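Long-range contact in pectate lyase (Bacillus, PDB 3VMW), which probably cleaves pectate, the galacturonate polymer of plant cell walls, by a lyase reaction: residues A[210-215]-A[233-238]. Numbering follows the deposited sequence.
Sequences LIRYAD and SRVGAR. With ADA (alpha-D-galactopyranuronic acid), chain B; SO4 (sulfate ion), chain D.
R212 and R234 run side by side, R212 NH2 3.4 Å from R234 NH1; the two guanidinium planes are turned 46° apart, and one water accepts from both, weakly from R234. R234 takes the carboxylate of a bound galacturonate end-on, NH1 to O6B at 2.8 Å and NH2 to O6A at 2.7 Å, the carboxyl carbon C6 lying in the guanidinium plane. L210 CD1 packs against R234 NH2 at 3.5 Å. At the turn after the strands, V235 CG2 makes a CH-pi contact over one face of the Y213 ring, 3.6 Å from its centroid. Beyond the turn R238 grips D215 side-on, NE to OD1 at 2.9 Å and NH1 to OD2 at 2.8 Å, with the carboxylate tilted 44° from the guanidinium; a bend at chi3 (-64°) swings the guanidinium alongside D215. R238 NH2 also donates to a bound sulfate, and NH1 does so weakly. With an alanine here, D215 is likely to lose both bonds and its compensating charge. Behind these side chains, strands 210-212 and 231-234 pair in parallel on adjacent coils of the pectate lyase beta-helix. A type I' turn from R234 to A237 shifts the register before D215 meets R238, and R234 O accepts from Y213 N and A237 N from opposite faces of its carbonyl plane. S271 holds R234 NE, and D185 forms a salt bridge with R212. R234 binds the sugar carboxylate, R207 also hydrogen-bonds this sugar, and R212 lies close by, a setting consistent with an acidic substrate.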
loop_
_atom_site.group_PDB
_atom_site.type_symbol
_atom_site.label_atom_id
_atom_site.label_comp_id
_atom_site.label_asym_id
_atom_site.label_seq_id
_atom_site.Cartn_x
_atom_site.Cartn_y
_atom_site.Cartn_z
ATOM N N LEU A 210 5.050 -8.052 2.780
ATOM C CA LEU A 210 5.009 -9.098 3.799
ATOM C C LEU A 210 3.528 -9.395 4.063
ATOM O O LEU A 210 2.798 -8.524 4.564
ATOM C CB LEU A 210 5.656 -8.579 5.066
ATOM C CG LEU A 210 5.878 -9.541 6.269
ATOM C CD1 LEU A 210 6.635 -8.817 7.400
ATOM C CD2 LEU A 210 4.562 -10.010 6.801
ATOM N N ILE A 211 3.074 -10.604 3.746
ATOM C CA ILE A 211 1.657 -10.907 3.878
ATOM C C ILE A 211 1.432 -11.997 4.933
ATOM O O ILE A 211 1.938 -13.099 4.783
ATOM C CB ILE A 211 1.018 -11.429 2.551
ATOM C CG1 ILE A 211 1.373 -10.544 1.347
ATOM C CG2 ILE A 211 -0.510 -11.530 2.699
ATOM C CD1 ILE A 211 1.088 -11.301 0.020
ATOM N N ARG A 212 0.659 -11.687 5.973
ATOM C CA ARG A 212 0.180 -12.704 6.921
ATOM C C ARG A 212 -1.327 -12.894 6.721
ATOM O O ARG A 212 -2.061 -11.905 6.616
ATOM C CB ARG A 212 0.410 -12.238 8.363
ATOM C CG ARG A 212 1.878 -12.011 8.778
ATOM C CD ARG A 212 1.871 -11.553 10.252
ATOM N NE ARG A 212 3.166 -11.630 10.928
ATOM C CZ ARG A 212 4.079 -10.672 10.951
ATOM N NH1 ARG A 212 3.873 -9.524 10.309
ATOM N NH2 ARG A 212 5.203 -10.864 11.645
ATOM N N TYR A 213 -1.763 -14.154 6.675
ATOM C CA TYR A 213 -3.182 -14.565 6.650
ATOM C C TYR A 213 -3.970 -14.229 5.388
ATOM O O TYR A 213 -4.802 -15.049 4.932
ATOM C CB TYR A 213 -3.951 -14.042 7.883
ATOM C CG TYR A 213 -3.270 -14.447 9.165
ATOM C CD1 TYR A 213 -3.381 -15.737 9.630
ATOM C CD2 TYR A 213 -2.494 -13.536 9.892
ATOM C CE1 TYR A 213 -2.729 -16.154 10.798
ATOM C CE2 TYR A 213 -1.836 -13.954 11.077
ATOM C CZ TYR A 213 -1.967 -15.253 11.499
ATOM O OH TYR A 213 -1.319 -15.670 12.618
ATOM N N ALA A 214 -3.726 -13.035 4.854
ATOM C CA ALA A 214 -4.631 -12.423 3.864
ATOM C C ALA A 214 -4.665 -13.098 2.482
ATOM O O ALA A 214 -3.680 -13.717 2.057
ATOM C CB ALA A 214 -4.292 -10.962 3.691
ATOM N N ASP A 215 -5.820 -12.985 1.817
ATOM C CA ASP A 215 -5.957 -13.261 0.400
ATOM C C ASP A 215 -5.561 -12.004 -0.323
ATOM O O ASP A 215 -6.101 -10.920 -0.037
ATOM C CB ASP A 215 -7.404 -13.612 0.037
ATOM C CG ASP A 215 -7.811 -15.001 0.515
ATOM O OD1 ASP A 215 -6.914 -15.780 0.915
ATOM O OD2 ASP A 215 -9.023 -15.305 0.476
ATOM N N SER A 233 4.888 -14.782 1.873
ATOM C CA SER A 233 3.535 -15.242 2.142
ATOM C C SER A 233 3.578 -16.149 3.363
ATOM O O SER A 233 4.219 -17.173 3.342
ATOM C CB SER A 233 2.962 -15.987 0.929
ATOM O OG SER A 233 1.646 -16.462 1.171
ATOM N N ARG A 234 2.903 -15.731 4.429
ATOM C CA ARG A 234 3.056 -16.362 5.746
ATOM C C ARG A 234 1.721 -16.764 6.356
ATOM O O ARG A 234 0.672 -16.189 6.027
ATOM C CB ARG A 234 3.747 -15.371 6.690
ATOM C CG ARG A 234 5.213 -15.146 6.339
ATOM C CD ARG A 234 5.681 -13.757 6.763
ATOM N NE ARG A 234 6.015 -13.700 8.197
ATOM C CZ ARG A 234 6.984 -12.935 8.703
ATOM N NH1 ARG A 234 7.248 -12.956 10.007
ATOM N NH2 ARG A 234 7.688 -12.133 7.896
ATOM N N VAL A 235 1.772 -17.743 7.257
ATOM C CA VAL A 235 0.597 -18.152 8.016
ATOM C C VAL A 235 -0.724 -18.184 7.242
ATOM O O VAL A 235 -1.714 -17.568 7.659
ATOM C CB VAL A 235 0.452 -17.381 9.382
ATOM C CG1 VAL A 235 1.415 -17.970 10.411
ATOM C CG2 VAL A 235 0.674 -15.872 9.241
ATOM N N GLY A 236 -0.740 -18.950 6.146
ATOM C CA GLY A 236 -1.978 -19.278 5.469
ATOM C C GLY A 236 -2.449 -18.194 4.507
ATOM O O GLY A 236 -3.498 -18.330 3.874
ATOM N N ALA A 237 -1.697 -17.109 4.402
ATOM C CA ALA A 237 -1.917 -16.187 3.291
ATOM C C ALA A 237 -2.034 -16.915 1.953
ATOM O O ALA A 237 -1.417 -17.991 1.749
ATOM C CB ALA A 237 -0.774 -15.135 3.211
ATOM N N ARG A 238 -2.801 -16.324 1.025
ATOM C CA ARG A 238 -2.904 -16.849 -0.332
ATOM C C ARG A 238 -2.689 -15.699 -1.279
ATOM O O ARG A 238 -3.479 -14.746 -1.300
ATOM C CB ARG A 238 -4.272 -17.459 -0.618
ATOM C CG ARG A 238 -4.629 -18.651 0.309
ATOM C CD ARG A 238 -5.910 -19.349 -0.120
ATOM N NE ARG A 238 -7.089 -18.482 -0.019
ATOM C CZ ARG A 238 -8.306 -18.833 -0.440
ATOM N NH1 ARG A 238 -9.335 -18.001 -0.301
ATOM N NH2 ARG A 238 -8.500 -20.023 -1.019
HETATM C C1 ADA B . 12.247 -7.649 9.724
HETATM C C2 ADA B . 12.040 -6.966 11.069
HETATM C C3 ADA B . 11.764 -7.959 12.146
HETATM C C4 ADA B . 10.682 -8.868 11.851
HETATM C C5 ADA B . 10.874 -9.524 10.488
HETATM C C6 ADA B . 9.774 -10.359 10.024
HETATM O O2 ADA B . 13.230 -6.286 11.329
HETATM O O3 ADA B . 11.445 -7.220 13.358
HETATM O O4 ADA B . 9.472 -8.108 11.820
HETATM O O5 ADA B . 11.187 -8.529 9.425
HETATM O O6B ADA B . 9.266 -11.219 10.789
HETATM O O6A ADA B . 9.372 -10.283 8.815
HETATM S S SO4 D . -12.447 -19.492 -1.729
HETATM O O1 SO4 D . -12.640 -18.409 -0.763
HETATM O O2 SO4 D . -11.768 -18.972 -2.921
HETATM O O3 SO4 D . -11.640 -20.538 -1.108
HETATM O O4 SO4 D . -13.736 -20.062 -2.109
HETATM O O HOH W 1 6.108 -13.293 12.865
#